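Local coordinates for protein N(G),N(G)-dimethylarginine dimethylaminohydrolase (Pseudomonas aeruginosa, PDB 1H70) that hydrolyses the methylated arginines that inhibit nitric oxide synthase, asymmetric dimethylarginine and monomethylarginine, to citrulline and dimethylamine or methylamine, at residues A[3-15]-A[241-255]. The protein carries 1 engineered substitution. Sequence-based numbering, arbitrary orientation.
Sequences FKHIIARTPARSL and YRKIDGGVSSMSLRF. Engineered in segment 241-255: Ser-250 (natural residue Cys). With CIR (citrulline), chain B.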
loop_
_atom_site.group_PDB
_atom_site.type_symbol
_atom_site.label_atom_id
_atom_site.label_comp_id
_atom_site.label_asym_id
_atom_site.label_seq_id
_atom_site.Cartn_x
_atom_site.Cartn_y
_atom_site.Cartn_z
ATOM N N PHE A 3 -5.134 -14.241 2.964
ATOM C CA PHE A 3 -5.109 -13.260 4.034
ATOM C C PHE A 3 -6.259 -13.562 4.990
ATOM O O PHE A 3 -7.305 -14.059 4.553
ATOM C CB PHE A 3 -5.313 -11.867 3.456
ATOM C CG PHE A 3 -4.137 -11.321 2.694
ATOM C CD1 PHE A 3 -4.346 -10.611 1.513
ATOM C CD2 PHE A 3 -2.846 -11.478 3.167
ATOM C CE1 PHE A 3 -3.280 -10.083 0.825
ATOM C CE2 PHE A 3 -1.758 -10.960 2.470
ATOM C CZ PHE A 3 -1.963 -10.271 1.298
ATOM N N LYS A 4 -6.093 -13.252 6.275
ATOM C CA LYS A 4 -7.165 -13.476 7.233
ATOM C C LYS A 4 -7.691 -12.138 7.735
ATOM O O LYS A 4 -8.833 -12.059 8.163
ATOM C CB LYS A 4 -6.700 -14.292 8.441
ATOM C CG LYS A 4 -6.029 -15.619 8.097
ATOM C CD LYS A 4 -6.180 -16.662 9.205
ATOM C CE LYS A 4 -5.906 -18.084 8.675
ATOM N NZ LYS A 4 -4.455 -18.443 8.517
ATOM N N HIS A 5 -6.841 -11.110 7.691
ATOM C CA HIS A 5 -7.213 -9.798 8.217
ATOM C C HIS A 5 -6.800 -8.582 7.384
ATOM O O HIS A 5 -5.813 -8.588 6.645
ATOM C CB HIS A 5 -6.513 -9.523 9.562
ATOM C CG HIS A 5 -6.690 -10.552 10.637
ATOM N ND1 HIS A 5 -7.852 -10.677 11.362
ATOM C CD2 HIS A 5 -5.823 -11.450 11.162
ATOM C CE1 HIS A 5 -7.713 -11.638 12.263
ATOM N NE2 HIS A 5 -6.488 -12.122 12.166
ATOM N N ILE A 6 -7.544 -7.504 7.612
ATOM C CA ILE A 6 -7.306 -6.209 7.044
ATOM C C ILE A 6 -7.431 -5.178 8.169
ATOM O O ILE A 6 -8.277 -5.347 9.049
ATOM C CB ILE A 6 -8.365 -5.988 5.921
ATOM C CG1 ILE A 6 -7.701 -6.486 4.618
ATOM C CG2 ILE A 6 -8.876 -4.573 5.865
ATOM C CD1 ILE A 6 -8.535 -7.285 3.735
ATOM N N ILE A 7 -6.566 -4.157 8.153
ATOM C CA ILE A 7 -6.685 -3.012 9.065
ATOM C C ILE A 7 -6.880 -1.784 8.166
ATOM O O ILE A 7 -6.216 -1.650 7.124
ATOM C CB ILE A 7 -5.446 -2.792 9.950
ATOM C CG1 ILE A 7 -5.224 -3.995 10.866
ATOM C CG2 ILE A 7 -5.566 -1.503 10.752
ATOM C CD1 ILE A 7 -3.820 -4.063 11.432
ATOM N N ALA A 8 -7.757 -0.871 8.570
ATOM C CA ALA A 8 -8.018 0.365 7.806
ATOM C C ALA A 8 -8.334 1.464 8.808
ATOM O O ALA A 8 -8.536 1.169 10.005
ATOM C CB ALA A 8 -9.207 0.192 6.858
ATOM N N ARG A 9 -8.415 2.711 8.359
ATOM C CA ARG A 9 -8.760 3.793 9.306
ATOM C C ARG A 9 -9.641 4.807 8.607
ATOM O O ARG A 9 -9.325 5.255 7.515
ATOM C CB ARG A 9 -7.504 4.464 9.820
ATOM C CG ARG A 9 -7.750 5.575 10.900
ATOM C CD ARG A 9 -6.518 6.404 11.206
ATOM N NE ARG A 9 -5.481 5.672 11.922
ATOM C CZ ARG A 9 -5.516 5.349 13.207
ATOM N NH1 ARG A 9 -6.559 5.684 13.967
ATOM N NH2 ARG A 9 -4.487 4.682 13.739
ATOM N N THR A 10 -10.739 5.177 9.240
ATOM C CA THR A 10 -11.656 6.170 8.702
ATOM C C THR A 10 -10.914 7.446 8.389
ATOM O O THR A 10 -10.099 7.861 9.181
ATOM C CB THR A 10 -12.711 6.442 9.807
ATOM O OG1 THR A 10 -13.322 5.183 10.145
ATOM C CG2 THR A 10 -13.834 7.379 9.324
ATOM N N PRO A 11 -11.204 8.096 7.257
ATOM C CA PRO A 11 -10.533 9.361 6.918
ATOM C C PRO A 11 -10.977 10.496 7.852
ATOM O O PRO A 11 -12.127 10.491 8.329
ATOM C CB PRO A 11 -10.975 9.603 5.467
ATOM C CG PRO A 11 -12.284 8.914 5.363
ATOM C CD PRO A 11 -12.185 7.671 6.237
ATOM N N ALA A 12 -10.071 11.420 8.147
ATOM C CA ALA A 12 -10.364 12.554 9.022
ATOM C C ALA A 12 -10.875 13.716 8.192
ATOM O O ALA A 12 -10.700 13.742 6.966
ATOM C CB ALA A 12 -9.112 12.983 9.748
ATOM N N ARG A 13 -11.479 14.718 8.840
ATOM C CA ARG A 13 -11.908 15.880 8.083
ATOM C C ARG A 13 -10.681 16.571 7.514
ATOM O O ARG A 13 -10.754 17.184 6.432
ATOM C CB ARG A 13 -12.681 16.873 8.947
ATOM C CG ARG A 13 -14.095 16.428 9.336
ATOM C CD ARG A 13 -14.767 17.412 10.295
ATOM N NE ARG A 13 -14.088 17.483 11.588
ATOM C CZ ARG A 13 -14.302 16.621 12.582
ATOM N NH1 ARG A 13 -15.159 15.633 12.405
ATOM N NH2 ARG A 13 -13.662 16.731 13.739
ATOM N N SER A 14 -9.557 16.503 8.228
ATOM C CA SER A 14 -8.306 17.125 7.768
ATOM C C SER A 14 -7.694 16.477 6.515
ATOM O O SER A 14 -6.687 16.965 6.005
ATOM C CB SER A 14 -7.252 17.230 8.883
ATOM O OG SER A 14 -6.946 15.949 9.391
ATOM N N LEU A 15 -8.313 15.410 6.025
ATOM C CA LEU A 15 -7.911 14.732 4.780
ATOM C C LEU A 15 -7.805 15.751 3.642
ATOM O O LEU A 15 -6.959 15.618 2.765
ATOM C CB LEU A 15 -8.968 13.713 4.353
ATOM C CG LEU A 15 -8.679 12.908 3.076
ATOM C CD1 LEU A 15 -7.814 11.712 3.425
ATOM C CD2 LEU A 15 -9.949 12.432 2.369
ATOM N N TYR A 241 -8.983 10.050 -3.158
ATOM C CA TYR A 241 -7.652 9.679 -2.644
ATOM C C TYR A 241 -6.584 9.901 -3.711
ATOM O O TYR A 241 -5.439 10.238 -3.388
ATOM C CB TYR A 241 -7.677 8.272 -2.044
ATOM C CG TYR A 241 -8.713 8.235 -0.943
ATOM C CD1 TYR A 241 -9.984 7.731 -1.171
ATOM C CD2 TYR A 241 -8.424 8.764 0.306
ATOM C CE1 TYR A 241 -10.938 7.729 -0.158
ATOM C CE2 TYR A 241 -9.351 8.759 1.325
ATOM C CZ TYR A 241 -10.606 8.255 1.089
ATOM O OH TYR A 241 -11.550 8.265 2.095
ATOM N N ARG A 242 -6.952 9.745 -4.981
ATOM C CA ARG A 242 -6.051 10.020 -6.095
ATOM C C ARG A 242 -5.517 11.449 -6.029
ATOM O O ARG A 242 -4.334 11.732 -6.345
ATOM C CB ARG A 242 -6.748 9.737 -7.445
ATOM C CG ARG A 242 -5.874 10.080 -8.653
ATOM C CD ARG A 242 -6.476 9.580 -9.964
ATOM N NE ARG A 242 -5.771 10.109 -11.137
ATOM C CZ ARG A 242 -6.184 11.117 -11.911
ATOM N NH1 ARG A 242 -7.327 11.768 -11.666
ATOM N NH2 ARG A 242 -5.435 11.481 -12.954
ATOM N N LYS A 243 -6.371 12.377 -5.577
ATOM C CA LYS A 243 -5.995 13.775 -5.426
ATOM C C LYS A 243 -4.826 13.981 -4.470
ATOM O O LYS A 243 -4.101 14.963 -4.597
ATOM C CB LYS A 243 -7.163 14.617 -4.916
ATOM C CG LYS A 243 -8.250 14.819 -5.956
ATOM C CD LYS A 243 -9.506 15.449 -5.316
ATOM C CE LYS A 243 -10.594 15.631 -6.362
ATOM N NZ LYS A 243 -11.789 16.273 -5.719
ATOM N N ILE A 244 -4.691 13.085 -3.490
ATOM C CA ILE A 244 -3.590 13.168 -2.539
ATOM C C ILE A 244 -2.679 11.942 -2.671
ATOM O O ILE A 244 -2.194 11.391 -1.679
ATOM C CB ILE A 244 -4.044 13.465 -1.072
ATOM C CG1 ILE A 244 -5.096 12.452 -0.600
ATOM C CG2 ILE A 244 -4.559 14.919 -0.977
ATOM C CD1 ILE A 244 -5.597 12.699 0.846
ATOM N N ASP A 245 -2.463 11.528 -3.917
ATOM C CA ASP A 245 -1.510 10.478 -4.280
ATOM C C ASP A 245 -1.653 9.134 -3.578
ATOM O O ASP A 245 -0.641 8.487 -3.294
ATOM C CB ASP A 245 -0.069 10.979 -4.012
ATOM C CG ASP A 245 0.303 12.237 -4.776
ATOM O OD1 ASP A 245 -0.261 12.495 -5.862
ATOM O OD2 ASP A 245 1.173 13.029 -4.304
ATOM N N GLY A 246 -2.882 8.689 -3.321
ATOM C CA GLY A 246 -3.106 7.405 -2.670
ATOM C C GLY A 246 -4.147 6.586 -3.433
ATOM O O GLY A 246 -4.956 7.148 -4.181
ATOM N N GLY A 247 -4.156 5.282 -3.192
ATOM C CA GLY A 247 -5.093 4.369 -3.824
ATOM C C GLY A 247 -5.506 3.230 -2.900
ATOM O O GLY A 247 -5.413 3.322 -1.674
ATOM N N VAL A 248 -5.941 2.129 -3.516
ATOM C CA VAL A 248 -6.386 0.976 -2.778
ATOM C C VAL A 248 -5.292 0.272 -1.974
ATOM O O VAL A 248 -5.618 -0.250 -0.936
ATOM C CB VAL A 248 -7.179 -0.031 -3.660
ATOM C CG1 VAL A 248 -8.443 0.621 -4.218
ATOM C CG2 VAL A 248 -6.353 -0.579 -4.804
ATOM N N SER A 249 -4.026 0.239 -2.403
ATOM C CA SER A 249 -3.034 -0.460 -1.574
ATOM C C SER A 249 -2.776 0.373 -0.328
ATOM O O SER A 249 -2.582 -0.125 0.763
ATOM C CB SER A 249 -1.697 -0.695 -2.300
ATOM O OG SER A 249 -0.919 0.484 -2.263
ATOM N N SER A 250 -2.821 1.677 -0.512
ATOM C CA SER A 250 -2.534 2.669 0.527
ATOM C C SER A 250 -3.438 2.634 1.731
ATOM O O SER A 250 -3.016 3.006 2.833
ATOM C CB SER A 250 -2.725 4.061 -0.101
ATOM O OG SER A 250 -2.241 4.025 -1.443
ATOM N N MET A 251 -4.686 2.260 1.501
ATOM C CA MET A 251 -5.729 2.338 2.499
ATOM C C MET A 251 -5.909 1.138 3.416
ATOM O O MET A 251 -6.848 1.122 4.239
ATOM C CB MET A 251 -7.024 2.758 1.789
ATOM C CG MET A 251 -6.891 4.241 1.391
ATOM S SD MET A 251 -8.447 4.956 0.795
ATOM C CE MET A 251 -8.603 3.929 -0.674
ATOM N N SER A 252 -5.039 0.128 3.302
ATOM C CA SER A 252 -5.175 -0.981 4.242
ATOM C C SER A 252 -3.870 -1.693 4.478
ATOM O O SER A 252 -2.895 -1.468 3.760
ATOM C CB SER A 252 -6.236 -2.009 3.827
ATOM O OG SER A 252 -6.104 -2.533 2.503
ATOM N N LEU A 253 -3.882 -2.491 5.545
ATOM C CA LEU A 253 -2.817 -3.432 5.901
ATOM C C LEU A 253 -3.508 -4.792 5.701
ATOM O O LEU A 253 -4.636 -4.970 6.140
ATOM C CB LEU A 253 -2.424 -3.293 7.367
ATOM C CG LEU A 253 -1.308 -2.411 7.927
ATOM C CD1 LEU A 253 -0.420 -1.715 6.975
ATOM C CD2 LEU A 253 -1.682 -1.576 9.140
ATOM N N ARG A 254 -2.868 -5.722 5.002
ATOM C CA ARG A 254 -3.420 -7.008 4.628
ATOM C C ARG A 254 -2.485 -8.133 5.092
ATOM O O ARG A 254 -1.327 -8.133 4.715
ATOM C CB ARG A 254 -3.534 -7.042 3.099
ATOM C CG ARG A 254 -4.437 -5.950 2.555
ATOM C CD ARG A 254 -4.327 -5.701 1.035
ATOM N NE ARG A 254 -3.040 -5.050 0.714
ATOM C CZ ARG A 254 -2.780 -3.746 0.782
ATOM N NH1 ARG A 254 -1.555 -3.342 0.397
ATOM N NH2 ARG A 254 -3.679 -2.848 1.201
ATOM N N PHE A 255 -2.973 -9.055 5.915
ATOM C CA PHE A 255 -2.148 -10.136 6.442
ATOM C C PHE A 255 -2.937 -11.339 6.963
ATOM O O PHE A 255 -4.160 -11.395 6.763
ATOM C CB PHE A 255 -1.244 -9.586 7.562
ATOM C CG PHE A 255 -1.987 -8.981 8.740
ATOM C CD1 PHE A 255 -2.245 -9.719 9.880
ATOM C CD2 PHE A 255 -2.420 -7.669 8.695
ATOM C CE1 PHE A 255 -2.942 -9.163 10.954
ATOM C CE2 PHE A 255 -3.087 -7.096 9.769
ATOM C CZ PHE A 255 -3.344 -7.855 10.913
ATOM O OXT PHE A 255 -2.317 -12.219 7.578
HETATM C C CIR B . 1.310 11.202 1.359
HETATM O O CIR B . 2.046 10.604 2.202
HETATM O OXT CIR B . 1.820 12.118 0.592
HETATM C CA CIR B . -0.133 10.803 1.201
HETATM N N CIR B . -0.927 11.963 0.756
HETATM C C3 CIR B . -0.246 9.638 0.187
HETATM C C4 CIR B . 0.391 8.370 0.785
HETATM C C5 CIR B . 0.310 7.242 -0.230
HETATM N N6 CIR B . 0.845 5.993 0.329
HETATM C C7 CIR B . 0.763 4.807 -0.251
HETATM O O7 CIR B . 0.205 4.627 -1.345
HETATM N N8 CIR B . 1.297 3.748 0.390
#
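Phe-255 lays one face of its ring against CB of His-5, which stands 4.0 Å from the ring centroid in a CH-pi contact, while Ile-7 CD1 meets CE2 at the rim, 3.5 Å away. CG of Phe-255 lies between the backbone N and the carbonyl carbon (chi1 60°), which swings the ring back over strand 5-9; the imidazole of His-5 is tilted 42° to it and hydrogen-bonds Asp-49. Beneath these side chains the backbones pair antiparallel, Ile-7 and Leu-253 forming a hydrogen-bonded pair. At the C-terminus the carbonyl of Phe-255 accepts from both Lys-4 N (2.7 Å) and His-5 N (2.9 Å), for these two residues face Phe-255 together in a classic beta bulge.

Phe-3 receives CB of Arg-254 over one ring face, 3.9 Å from the centroid. The arginine's aliphatic part suits this apolar neighbour, while a bend at chi3 (-71°) carries its guanidinium away, where NH2 donates in plane to Ser-249 O (3.0 Å) and to Ser-252 OG, itself hydrogen-bonded to Tyr-39 OH; NH1 forms a salt bridge with Glu-66, which itself binds the citrulline.

Farther along, Leu-15 CD1 touches Ile-244 CD1 at 3.5 Å, and both its methyls reach CE2 of Tyr-241, whose ring has Met-251 SD over its centre. Leu-15, a branched apolar side chain, thus packs against Ile-244, whose carbonyl accepts from the citrulline amino group. In the same segment the engineered Ser-250, in place of the natural cysteine that is the probable nucleophile, donates a hydrogen bond through OG to citrulline O7.

Strand 5-9 lies between 253-254 and the parallel strand 49-53, while helix 29-43 packs against Ile-6, Leu-15, Tyr-241 and Met-251, and strand 207-209 against Ile-6 and Arg-254.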